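Local coordinates for mandelate racemase/muconate lactonizing enzyme family protein (Sorangium cellulosum, PDB 3S5S) that belongs to the mandelate racemase/muconate lactonizing enzyme family of the enolase superfamily, pairing an N-terminal capping domain with a barrel domain, at residues M121-G129 and A308-L316; E332-V340 and I351-Q360. One frame throughout, in Å; residues are numbered along the deposited sequence.

Contact 1: M121-G129 and A308-L316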
ATOM      1  N   MET A 121      -0.654  15.342  12.475  1.00 21.86           N
ATOM      2  CA  MET A 121      -0.641  13.865  12.424  1.00 20.71           C
ATOM      3  C   MET A 121       0.831  13.467  12.330  1.00 19.96           C
ATOM      4  O   MET A 121       1.489  13.874  11.392  1.00 19.48           O
ATOM      5  CB  MET A 121      -1.395  13.353  11.187  1.00 19.41           C
ATOM      6  CG  MET A 121      -1.578  11.789  11.160  1.00 20.46           C
ATOM      7  SD  MET A 121      -2.325  11.204   9.641  1.00 14.20           S
ATOM      8  CE  MET A 121      -3.950  11.871   9.889  1.00 22.53           C
ATOM      9  N   PRO A 122       1.366  12.731  13.329  1.00 19.30           N
ATOM     10  CA  PRO A 122       2.722  12.176  13.130  1.00 18.60           C
ATOM     11  C   PRO A 122       2.766  11.206  11.924  1.00 18.65           C
ATOM     12  O   PRO A 122       1.778  10.504  11.642  1.00 17.79           O
ATOM     13  CB  PRO A 122       3.006  11.387  14.429  1.00 18.85           C
ATOM     14  CG  PRO A 122       1.724  11.396  15.225  1.00 19.16           C
ATOM     15  CD  PRO A 122       0.666  12.178  14.503  1.00 18.66           C
ATOM     16  N   LEU A 123       3.906  11.161  11.235  1.00 18.87           N
ATOM     17  CA  LEU A 123       4.057  10.348  10.020  1.00 19.16           C
ATOM     18  C   LEU A 123       3.940   8.832  10.311  1.00 19.33           C
ATOM     19  O   LEU A 123       3.427   8.076   9.468  1.00 18.96           O
ATOM     20  CB  LEU A 123       5.370  10.682   9.312  1.00 18.88           C
ATOM     21  CG  LEU A 123       5.626  10.161   7.886  1.00 20.64           C
ATOM     22  CD1 LEU A 123       4.522  10.699   6.912  1.00 21.43           C
ATOM     23  CD2 LEU A 123       7.070  10.497   7.389  1.00 17.85           C
ATOM     24  N   TRP A 124       4.387   8.402  11.498  1.00 19.23           N
ATOM     25  CA  TRP A 124       4.269   7.003  11.903  1.00 19.43           C
ATOM     26  C   TRP A 124       2.792   6.590  12.044  1.00 20.30           C
ATOM     27  O   TRP A 124       2.432   5.406  11.802  1.00 22.28           O
ATOM     28  CB  TRP A 124       5.083   6.677  13.203  1.00 19.88           C
ATOM     29  CG  TRP A 124       4.797   7.587  14.418  1.00 18.55           C
ATOM     30  CD1 TRP A 124       5.530   8.654  14.812  1.00 19.43           C
ATOM     31  CD2 TRP A 124       3.728   7.461  15.373  1.00 15.02           C
ATOM     32  NE1 TRP A 124       4.975   9.228  15.919  1.00 20.90           N
ATOM     33  CE2 TRP A 124       3.865   8.519  16.287  1.00 16.44           C
ATOM     34  CE3 TRP A 124       2.666   6.554  15.531  1.00 14.70           C
ATOM     35  CZ2 TRP A 124       2.989   8.712  17.373  1.00 15.89           C
ATOM     36  CZ3 TRP A 124       1.771   6.743  16.583  1.00 15.99           C
ATOM     37  CH2 TRP A 124       1.941   7.827  17.495  1.00 20.00           C
ATOM     38  N   ALA A 125       1.941   7.547  12.418  1.00 18.88           N
ATOM     39  CA  ALA A 125       0.492   7.337  12.486  1.00 17.94           C
ATOM     40  C   ALA A 125      -0.100   7.268  11.106  1.00 16.68           C
ATOM     41  O   ALA A 125      -0.901   6.391  10.802  1.00 16.34           O
ATOM     42  CB  ALA A 125      -0.198   8.484  13.272  1.00 19.06           C
ATOM     43  N   PHE A 126       0.291   8.211  10.266  1.00 16.72           N
ATOM     44  CA  PHE A 126      -0.097   8.168   8.855  1.00 17.21           C
ATOM     45  C   PHE A 126       0.202   6.752   8.233  1.00 17.12           C
ATOM     46  O   PHE A 126      -0.675   6.142   7.632  1.00 18.18           O
ATOM     47  CB  PHE A 126       0.576   9.296   8.099  1.00 15.82           C
ATOM     48  CG  PHE A 126       0.225   9.338   6.619  1.00 18.36           C
ATOM     49  CD1 PHE A 126      -0.934   9.985   6.179  1.00 18.07           C
ATOM     50  CD2 PHE A 126       1.057   8.740   5.678  1.00 14.87           C
ATOM     51  CE1 PHE A 126      -1.247  10.015   4.829  1.00 21.72           C
ATOM     52  CE2 PHE A 126       0.751   8.775   4.335  1.00 16.77           C
ATOM     53  CZ  PHE A 126      -0.378   9.418   3.891  1.00 20.36           C
ATOM     54  N   PHE A 127       1.392   6.219   8.480  1.00 15.75           N
ATOM     55  CA  PHE A 127       1.809   4.918   7.965  1.00 16.19           C
ATOM     56  C   PHE A 127       1.120   3.701   8.645  1.00 16.93           C
ATOM     57  O   PHE A 127       1.201   2.603   8.134  1.00 17.20           O
ATOM     58  CB  PHE A 127       3.362   4.790   7.976  1.00 15.29           C
ATOM     59  CG  PHE A 127       4.057   5.618   6.906  1.00 14.92           C
ATOM     60  CD1 PHE A 127       3.564   5.652   5.582  1.00 15.67           C
ATOM     61  CD2 PHE A 127       5.204   6.335   7.198  1.00 14.20           C
ATOM     62  CE1 PHE A 127       4.207   6.437   4.589  1.00 14.39           C
ATOM     63  CE2 PHE A 127       5.898   7.088   6.164  1.00 12.93           C
ATOM     64  CZ  PHE A 127       5.379   7.127   4.875  1.00 10.83           C
ATOM     65  N   GLY A 128       0.424   3.899   9.758  1.00 17.09           N
ATOM     66  CA  GLY A 128      -0.298   2.785  10.354  1.00 18.83           C
ATOM     67  C   GLY A 128      -0.244   2.746  11.877  1.00 20.34           C
ATOM     68  O   GLY A 128      -1.136   2.168  12.515  1.00 21.96           O
ATOM     69  N   GLY A 129       0.794   3.361  12.454  1.00 20.60           N
ATOM     70  CA  GLY A 129       1.012   3.437  13.903  1.00 21.30           C
ATOM     71  C   GLY A 129       1.167   2.121  14.636  1.00 23.00           C
ATOM     72  O   GLY A 129       0.723   2.029  15.756  1.00 23.51           O
ATOM     73  N   ALA A 308      12.261   9.428   8.614  1.00 19.89           N
ATOM     74  CA  ALA A 308      11.202   9.053   7.677  1.00 19.45           C
ATOM     75  C   ALA A 308      11.078   7.524   7.561  1.00 18.81           C
ATOM     76  O   ALA A 308       9.986   6.993   7.619  1.00 19.50           O
ATOM     77  CB  ALA A 308      11.453   9.686   6.293  1.00 18.37           C
ATOM     78  N   SER A 309      12.193   6.832   7.369  1.00 19.02           N
ATOM     79  CA  SER A 309      12.230   5.367   7.353  1.00 19.13           C
ATOM     80  C   SER A 309      11.747   4.701   8.627  1.00 19.64           C
ATOM     81  O   SER A 309      11.067   3.688   8.565  1.00 19.85           O
ATOM     82  CB  SER A 309      13.639   4.883   7.083  1.00 19.36           C
ATOM     83  OG  SER A 309      13.981   5.160   5.719  1.00 20.88           O
ATOM     84  N   ALA A 310      12.087   5.249   9.795  1.00 20.61           N
ATOM     85  CA  ALA A 310      11.682   4.605  11.031  1.00 20.26           C
ATOM     86  C   ALA A 310      10.166   4.759  11.173  1.00 20.60           C
ATOM     87  O   ALA A 310       9.490   3.801  11.524  1.00 22.65           O
ATOM     88  CB  ALA A 310      12.433   5.146  12.190  1.00 19.84           C
ATOM     89  N   CYS A 311       9.619   5.921  10.806  1.00 21.21           N
ATOM     90  CA  CYS A 311       8.168   6.164  10.835  1.00 20.78           C
ATOM     91  C   CYS A 311       7.481   5.154   9.945  1.00 20.03           C
ATOM     92  O   CYS A 311       6.437   4.612  10.309  1.00 19.60           O
ATOM     93  CB  CYS A 311       7.840   7.555  10.314  1.00 20.72           C
ATOM     94  SG  CYS A 311       8.232   8.878  11.446  1.00 27.35           S
ATOM     95  N   PHE A 312       8.089   4.908   8.782  1.00 18.36           N
ATOM     96  CA  PHE A 312       7.562   3.961   7.804  1.00 17.56           C
ATOM     97  C   PHE A 312       7.537   2.537   8.406  1.00 17.13           C
ATOM     98  O   PHE A 312       6.449   1.947   8.579  1.00 16.61           O
ATOM     99  CB  PHE A 312       8.371   4.084   6.473  1.00 16.82           C
ATOM    100  CG  PHE A 312       8.097   3.006   5.438  1.00 15.71           C
ATOM    101  CD1 PHE A 312       7.153   3.193   4.451  1.00 15.47           C
ATOM    102  CD2 PHE A 312       8.842   1.811   5.416  1.00 19.93           C
ATOM    103  CE1 PHE A 312       6.902   2.199   3.433  1.00 14.31           C
ATOM    104  CE2 PHE A 312       8.615   0.793   4.426  1.00 19.06           C
ATOM    105  CZ  PHE A 312       7.628   1.012   3.414  1.00 18.09           C
ATOM    106  N   ALA A 313       8.725   1.998   8.721  1.00 16.96           N
ATOM    107  CA  ALA A 313       8.851   0.649   9.309  1.00 16.86           C
ATOM    108  C   ALA A 313       8.004   0.485  10.609  1.00 17.88           C
ATOM    109  O   ALA A 313       7.214  -0.457  10.693  1.00 18.01           O
ATOM    110  CB  ALA A 313      10.260   0.327   9.578  1.00 16.86           C
ATOM    111  N   ALA A 314       8.144   1.384  11.602  1.00 17.31           N
ATOM    112  CA  ALA A 314       7.349   1.216  12.844  1.00 18.51           C
ATOM    113  C   ALA A 314       5.828   1.423  12.645  1.00 19.09           C
ATOM    114  O   ALA A 314       5.037   0.828  13.342  1.00 20.73           O
ATOM    115  CB  ALA A 314       7.877   2.144  14.010  1.00 18.18           C
ATOM    116  N   GLY A 315       5.430   2.300  11.726  1.00 18.71           N
ATOM    117  CA  GLY A 315       4.013   2.514  11.408  1.00 18.95           C
ATOM    118  C   GLY A 315       3.411   1.283  10.782  1.00 19.68           C
ATOM    119  O   GLY A 315       2.337   0.820  11.208  1.00 21.06           O
ATOM    120  N   LEU A 316       4.135   0.705   9.836  1.00 19.12           N
ATOM    121  CA  LEU A 316       3.665  -0.476   9.146  1.00 20.39           C
ATOM    122  C   LEU A 316       3.596  -1.723  10.029  1.00 21.41           C
ATOM    123  O   LEU A 316       2.635  -2.481   9.930  1.00 20.00           O
ATOM    124  CB  LEU A 316       4.494  -0.773   7.896  1.00 20.22           C
ATOM    125  CG  LEU A 316       4.321   0.115   6.690  1.00 23.36           C
ATOM    126  CD1 LEU A 316       5.405  -0.217   5.659  1.00 23.50           C
ATOM    127  CD2 LEU A 316       2.924  -0.061   6.116  1.00 23.91           C
TER
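F127 lays its ring against the backbone of helix 303-316 at F312, with CD2 3.4 Å from F312 CA. The ring of F312 turns its edge to the face of F127, a T-shaped pair whose centroids are 5.6 Å apart and whose planes meet at 80°; F312 CD1 sits over the centre of that face. Because CG of F312 lies opposite its own backbone N (chi1 170°), the ring extends beside F127 and presents its edge. The preceding residue, C311, points its CB toward the 121-129 segment and brings SG to 4.0 Å from L123 CB; the same sulfur lies at the edge of the W124 indole, near its plane. A short helical turn, 123-126, is thereby packed on one of the outer helices of the barrel of an enolase-superfamily protein. The backbones come close at a glycine, with G315 CA 3.3 Å from W124 O. G128, with positive phi, ends the helical turn in a Schellman motif, in which G129 N bonds back to W124 O at 2.7 Å. Beyond the two segments, helix 272-289 packs on F127 and F312, and R86 of the second subunit donates a hydrogen bond to F127 O.

Contact 2: E332-V340 and I351-Q360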
ATOM      1  N   GLU A 332      28.369  15.423  12.000  1.00 36.71           N
ATOM      2  CA  GLU A 332      27.479  16.510  12.406  1.00 36.70           C
ATOM      3  C   GLU A 332      26.056  16.091  12.213  1.00 33.48           C
ATOM      4  O   GLU A 332      25.771  15.146  11.497  1.00 32.90           O
ATOM      5  CB  GLU A 332      27.679  17.747  11.534  1.00 38.09           C
ATOM      6  CG  GLU A 332      28.808  18.585  11.927  1.00 44.53           C
ATOM      7  CD  GLU A 332      29.525  19.189  10.724  1.00 50.80           C
ATOM      8  OE1 GLU A 332      28.870  19.417   9.664  1.00 50.57           O
ATOM      9  OE2 GLU A 332      30.756  19.427  10.865  1.00 54.11           O
ATOM     10  N   ASN A 333      25.168  16.846  12.827  1.00 32.58           N
ATOM     11  CA  ASN A 333      23.735  16.678  12.688  1.00 30.03           C
ATOM     12  C   ASN A 333      23.196  18.067  12.461  1.00 29.97           C
ATOM     13  O   ASN A 333      23.038  18.838  13.429  1.00 30.96           O
ATOM     14  CB  ASN A 333      23.115  16.077  13.958  1.00 28.66           C
ATOM     15  CG  ASN A 333      21.599  15.952  13.854  1.00 27.15           C
ATOM     16  OD1 ASN A 333      21.002  16.455  12.914  1.00 27.57           O
ATOM     17  ND2 ASN A 333      20.975  15.274  14.802  1.00 24.60           N
ATOM     18  N   PRO A 334      22.942  18.423  11.199  1.00 29.35           N
ATOM     19  CA  PRO A 334      22.430  19.786  10.940  1.00 29.99           C
ATOM     20  C   PRO A 334      20.907  19.937  11.156  1.00 29.01           C
ATOM     21  O   PRO A 334      20.325  20.912  10.680  1.00 29.68           O
ATOM     22  CB  PRO A 334      22.768  20.017   9.464  1.00 29.75           C
ATOM     23  CG  PRO A 334      22.749  18.670   8.861  1.00 29.36           C
ATOM     24  CD  PRO A 334      23.258  17.706   9.952  1.00 29.23           C
ATOM     25  N   PHE A 335      20.278  18.988  11.855  1.00 27.67           N
ATOM     26  CA  PHE A 335      18.811  18.981  12.068  1.00 26.48           C
ATOM     27  C   PHE A 335      18.392  18.932  13.542  1.00 26.49           C
ATOM     28  O   PHE A 335      19.105  18.396  14.361  1.00 27.23           O
ATOM     29  CB  PHE A 335      18.205  17.740  11.409  1.00 24.84           C
ATOM     30  CG  PHE A 335      18.351  17.699   9.918  1.00 23.78           C
ATOM     31  CD1 PHE A 335      17.560  18.517   9.102  1.00 22.60           C
ATOM     32  CD2 PHE A 335      19.270  16.850   9.326  1.00 19.80           C
ATOM     33  CE1 PHE A 335      17.672  18.477   7.721  1.00 22.70           C
ATOM     34  CE2 PHE A 335      19.379  16.787   7.943  1.00 23.68           C
ATOM     35  CZ  PHE A 335      18.574  17.603   7.126  1.00 21.36           C
ATOM     36  N   ASP A 336      17.224  19.487  13.849  1.00 26.79           N
ATOM     37  CA  ASP A 336      16.567  19.343  15.157  1.00 26.81           C
ATOM     38  C   ASP A 336      15.483  18.334  14.948  1.00 24.80           C
ATOM     39  O   ASP A 336      15.018  18.219  13.812  1.00 23.51           O
ATOM     40  CB  ASP A 336      15.910  20.662  15.594  1.00 26.94           C
ATOM     41  CG  ASP A 336      16.939  21.766  15.858  1.00 32.42           C
ATOM     42  OD1 ASP A 336      17.973  21.487  16.582  1.00 31.39           O
ATOM     43  OD2 ASP A 336      16.694  22.908  15.352  1.00 30.98           O
ATOM     44  N   GLY A 337      15.075  17.641  16.024  1.00 23.82           N
ATOM     45  CA  GLY A 337      13.929  16.731  15.993  1.00 22.94           C
ATOM     46  C   GLY A 337      14.189  15.377  15.337  1.00 23.44           C
ATOM     47  O   GLY A 337      15.323  15.054  14.972  1.00 24.08           O
ATOM     48  N   GLY A 338      13.142  14.575  15.185  1.00 21.63           N
ATOM     49  CA  GLY A 338      13.325  13.225  14.709  1.00 21.63           C
ATOM     50  C   GLY A 338      13.308  12.227  15.845  1.00 23.06           C
ATOM     51  O   GLY A 338      12.954  12.562  16.984  1.00 23.65           O
ATOM     52  N   PHE A 339      13.711  11.000  15.539  1.00 22.89           N
ATOM     53  CA  PHE A 339      13.748   9.956  16.514  1.00 23.11           C
ATOM     54  C   PHE A 339      14.784  10.300  17.574  1.00 23.99           C
ATOM     55  O   PHE A 339      15.712  11.058  17.322  1.00 23.68           O
ATOM     56  CB  PHE A 339      14.106   8.608  15.874  1.00 23.39           C
ATOM     57  CG  PHE A 339      15.462   8.580  15.176  1.00 26.34           C
ATOM     58  CD1 PHE A 339      15.588   7.988  13.935  1.00 31.05           C
ATOM     59  CD2 PHE A 339      16.600   9.085  15.787  1.00 29.89           C
ATOM     60  CE1 PHE A 339      16.844   7.932  13.284  1.00 36.86           C
ATOM     61  CE2 PHE A 339      17.848   9.059  15.162  1.00 34.36           C
ATOM     62  CZ  PHE A 339      17.974   8.501  13.914  1.00 37.02           C
ATOM     63  N   VAL A 340      14.606   9.717  18.755  1.00 23.27           N
ATOM     64  CA  VAL A 340      15.547   9.838  19.834  1.00 23.15           C
ATOM     65  C   VAL A 340      16.286   8.504  19.825  1.00 23.07           C
ATOM     66  O   VAL A 340      15.651   7.452  19.692  1.00 23.12           O
ATOM     67  CB  VAL A 340      14.756  10.091  21.153  1.00 24.33           C
ATOM     68  CG1 VAL A 340      15.618   9.937  22.378  1.00 21.17           C
ATOM     69  CG2 VAL A 340      14.046  11.481  21.083  1.00 22.28           C
ATOM     70  N   ILE A 351       7.613  12.559  18.261  1.00 27.13           N
ATOM     71  CA  ILE A 351       7.267  13.093  16.965  1.00 25.69           C
ATOM     72  C   ILE A 351       5.771  13.256  16.971  1.00 26.55           C
ATOM     73  O   ILE A 351       5.010  12.282  17.170  1.00 27.14           O
ATOM     74  CB  ILE A 351       7.706  12.155  15.851  1.00 24.83           C
ATOM     75  CG1 ILE A 351       9.229  12.107  15.831  1.00 23.96           C
ATOM     76  CG2 ILE A 351       7.112  12.607  14.486  1.00 22.34           C
ATOM     77  CD1 ILE A 351       9.782  10.981  15.005  1.00 25.63           C
ATOM     78  N   ARG A 352       5.354  14.498  16.812  1.00 26.87           N
ATOM     79  CA  ARG A 352       3.971  14.871  17.011  1.00 28.51           C
ATOM     80  C   ARG A 352       3.284  15.248  15.682  1.00 27.11           C
ATOM     81  O   ARG A 352       2.072  15.276  15.617  1.00 27.50           O
ATOM     82  CB  ARG A 352       3.912  16.078  17.960  1.00 30.29           C
ATOM     83  CG  ARG A 352       4.459  15.838  19.403  1.00 37.19           C
ATOM     84  CD  ARG A 352       3.658  16.680  20.463  1.00 46.62           C
ATOM     85  NE  ARG A 352       3.634  18.128  20.153  1.00 53.26           N
ATOM     86  CZ  ARG A 352       2.534  18.900  20.076  1.00 58.77           C
ATOM     87  NH1 ARG A 352       2.652  20.204  19.791  1.00 60.73           N
ATOM     88  NH2 ARG A 352       1.310  18.396  20.296  1.00 59.94           N
ATOM     89  N   ALA A 353       4.070  15.565  14.652  1.00 24.98           N
ATOM     90  CA  ALA A 353       3.562  16.133  13.419  1.00 24.21           C
ATOM     91  C   ALA A 353       4.595  15.960  12.283  1.00 22.40           C
ATOM     92  O   ALA A 353       5.767  16.298  12.460  1.00 22.14           O
ATOM     93  CB  ALA A 353       3.203  17.608  13.618  1.00 24.97           C
ATOM     94  N   GLY A 354       4.160  15.433  11.139  1.00 21.00           N
ATOM     95  CA  GLY A 354       5.086  15.050  10.066  1.00 20.36           C
ATOM     96  C   GLY A 354       6.129  14.039  10.597  1.00 20.40           C
ATOM     97  O   GLY A 354       5.815  13.192  11.457  1.00 17.84           O
ATOM     98  N   HIS A 355       7.363  14.145  10.095  1.00 19.82           N
ATOM     99  CA  HIS A 355       8.462  13.383  10.663  1.00 19.90           C
ATOM    100  C   HIS A 355       9.194  14.080  11.801  1.00 20.74           C
ATOM    101  O   HIS A 355      10.129  13.493  12.341  1.00 21.20           O
ATOM    102  CB  HIS A 355       9.462  12.926   9.592  1.00 19.44           C
ATOM    103  CG  HIS A 355       9.934  14.012   8.697  1.00 19.29           C
ATOM    104  ND1 HIS A 355      10.498  15.179   9.182  1.00 19.61           N
ATOM    105  CD2 HIS A 355       9.965  14.102   7.341  1.00 17.34           C
ATOM    106  CE1 HIS A 355      10.841  15.946   8.153  1.00 17.08           C
ATOM    107  NE2 HIS A 355      10.550  15.308   7.030  1.00 16.46           N
ATOM    108  N   GLY A 356       8.765  15.301  12.181  1.00 20.84           N
ATOM    109  CA  GLY A 356       9.370  16.055  13.320  1.00 19.57           C
ATOM    110  C   GLY A 356      10.753  16.654  13.100  1.00 19.72           C
ATOM    111  O   GLY A 356      11.353  17.244  14.021  1.00 21.40           O
ATOM    112  N   VAL A 357      11.287  16.526  11.886  1.00 19.19           N
ATOM    113  CA  VAL A 357      12.641  17.030  11.622  1.00 18.87           C
ATOM    114  C   VAL A 357      12.616  18.420  10.925  1.00 21.25           C
ATOM    115  O   VAL A 357      11.956  18.609   9.911  1.00 21.33           O
ATOM    116  CB  VAL A 357      13.449  15.989  10.770  1.00 18.08           C
ATOM    117  CG1 VAL A 357      14.889  16.451  10.473  1.00 15.28           C
ATOM    118  CG2 VAL A 357      13.416  14.651  11.448  1.00 13.36           C
ATOM    119  N   THR A 358      13.385  19.357  11.456  1.00 23.23           N
ATOM    120  CA  THR A 358      13.550  20.674  10.879  1.00 25.93           C
ATOM    121  C   THR A 358      15.039  21.026  10.757  1.00 27.48           C
ATOM    122  O   THR A 358      15.886  20.643  11.604  1.00 28.11           O
ATOM    123  CB  THR A 358      12.830  21.789  11.716  1.00 26.80           C
ATOM    124  OG1 THR A 358      11.486  21.420  11.938  1.00 28.66           O
ATOM    125  CG2 THR A 358      12.736  23.147  10.928  1.00 29.65           C
ATOM    126  N   PRO A 359      15.374  21.803   9.723  1.00 28.91           N
ATOM    127  CA  PRO A 359      16.755  22.267   9.741  1.00 30.60           C
ATOM    128  C   PRO A 359      16.995  23.336  10.823  1.00 32.85           C
ATOM    129  O   PRO A 359      16.071  24.035  11.235  1.00 33.62           O
ATOM    130  CB  PRO A 359      16.976  22.799   8.317  1.00 31.97           C
ATOM    131  CG  PRO A 359      15.620  22.949   7.693  1.00 31.03           C
ATOM    132  CD  PRO A 359      14.659  22.080   8.461  1.00 27.80           C
ATOM    133  N   GLN A 360      18.219  23.415  11.318  1.00 35.14           N
ATOM    134  CA  GLN A 360      18.628  24.438  12.291  1.00 37.68           C
ATOM    135  C   GLN A 360      18.951  25.784  11.645  1.00 39.47           C
ATOM    136  O   GLN A 360      19.172  25.863  10.430  1.00 41.02           O
ATOM    137  CB  GLN A 360      19.851  23.955  13.076  1.00 38.62           C
ATOM    138  CG  GLN A 360      19.700  22.565  13.668  1.00 36.65           C
ATOM    139  CD  GLN A 360      20.935  22.152  14.454  1.00 40.44           C
ATOM    140  OE1 GLN A 360      22.067  22.487  14.084  1.00 40.80           O
ATOM    141  NE2 GLN A 360      20.724  21.434  15.554  1.00 39.83           N
TER
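This is a short antiparallel pairing of two strands, 335-336 and 358-359, set against the start of helix 303-316 (L304) and the N-terminal strands 7-25 (L15) and 47-52 (F49). D336 and T358 form the hydrogen-bonded pair: D336 N gives a bond to T358 O at 2.9 Å, and T358 N returns one to D336 O at 3.1 Å. A weak bond from Q360 N to P334 O extends the pairing. On the exposed side the extended Q360 chain crosses the D336 side chain at about a right angle, and its NE2 donates to D336 OD1 at 2.9 Å from above the carboxylate plane, the carboxylate and Q360 amide planes lying 46° apart. The buried side belongs to F335, whose CD1 meets V357 CG1 at 3.6 Å; with CG1 anti to its backbone N (chi1 -179°), V357 sends CG2 the other way, to 3.6 Å from G338 CA. At the other end, I351 CD1 lies 3.8 Å from G338 C. G337 CA makes a CA-H...O contact with G356 O at 3.3 Å. F335 N is held by N333 OD1 in an Asx turn, and H355 ND1 accepts from V357 N while its NE2 is bonded to F49 O. The pairing is a two-stranded antiparallel ribbon, preceded by an Asx turn in one segment and a type II' beta turn in the other.

Along the chain the contacts come in series: both segments of contact 1 precede those of contact 2, and their centres are about 14 Å apart. They meet directly, because the turn in 351-360 runs beside the start of 121-129, where G354 pairs through its backbone with M121 and L123, probably by hydrogen bonds. W124 NE1 adds a weak hydrogen bond to I351 O. Helix 303-316 is shared ground: its later part makes contact 1, while L304 and T307 near its beginning meet F335, H355 and I351 of contact 2. Contact 1 also faces the second subunit, whereas contact 2 leans on the N-terminal strands, so together they join barrel helix, capping domain and dimer interface.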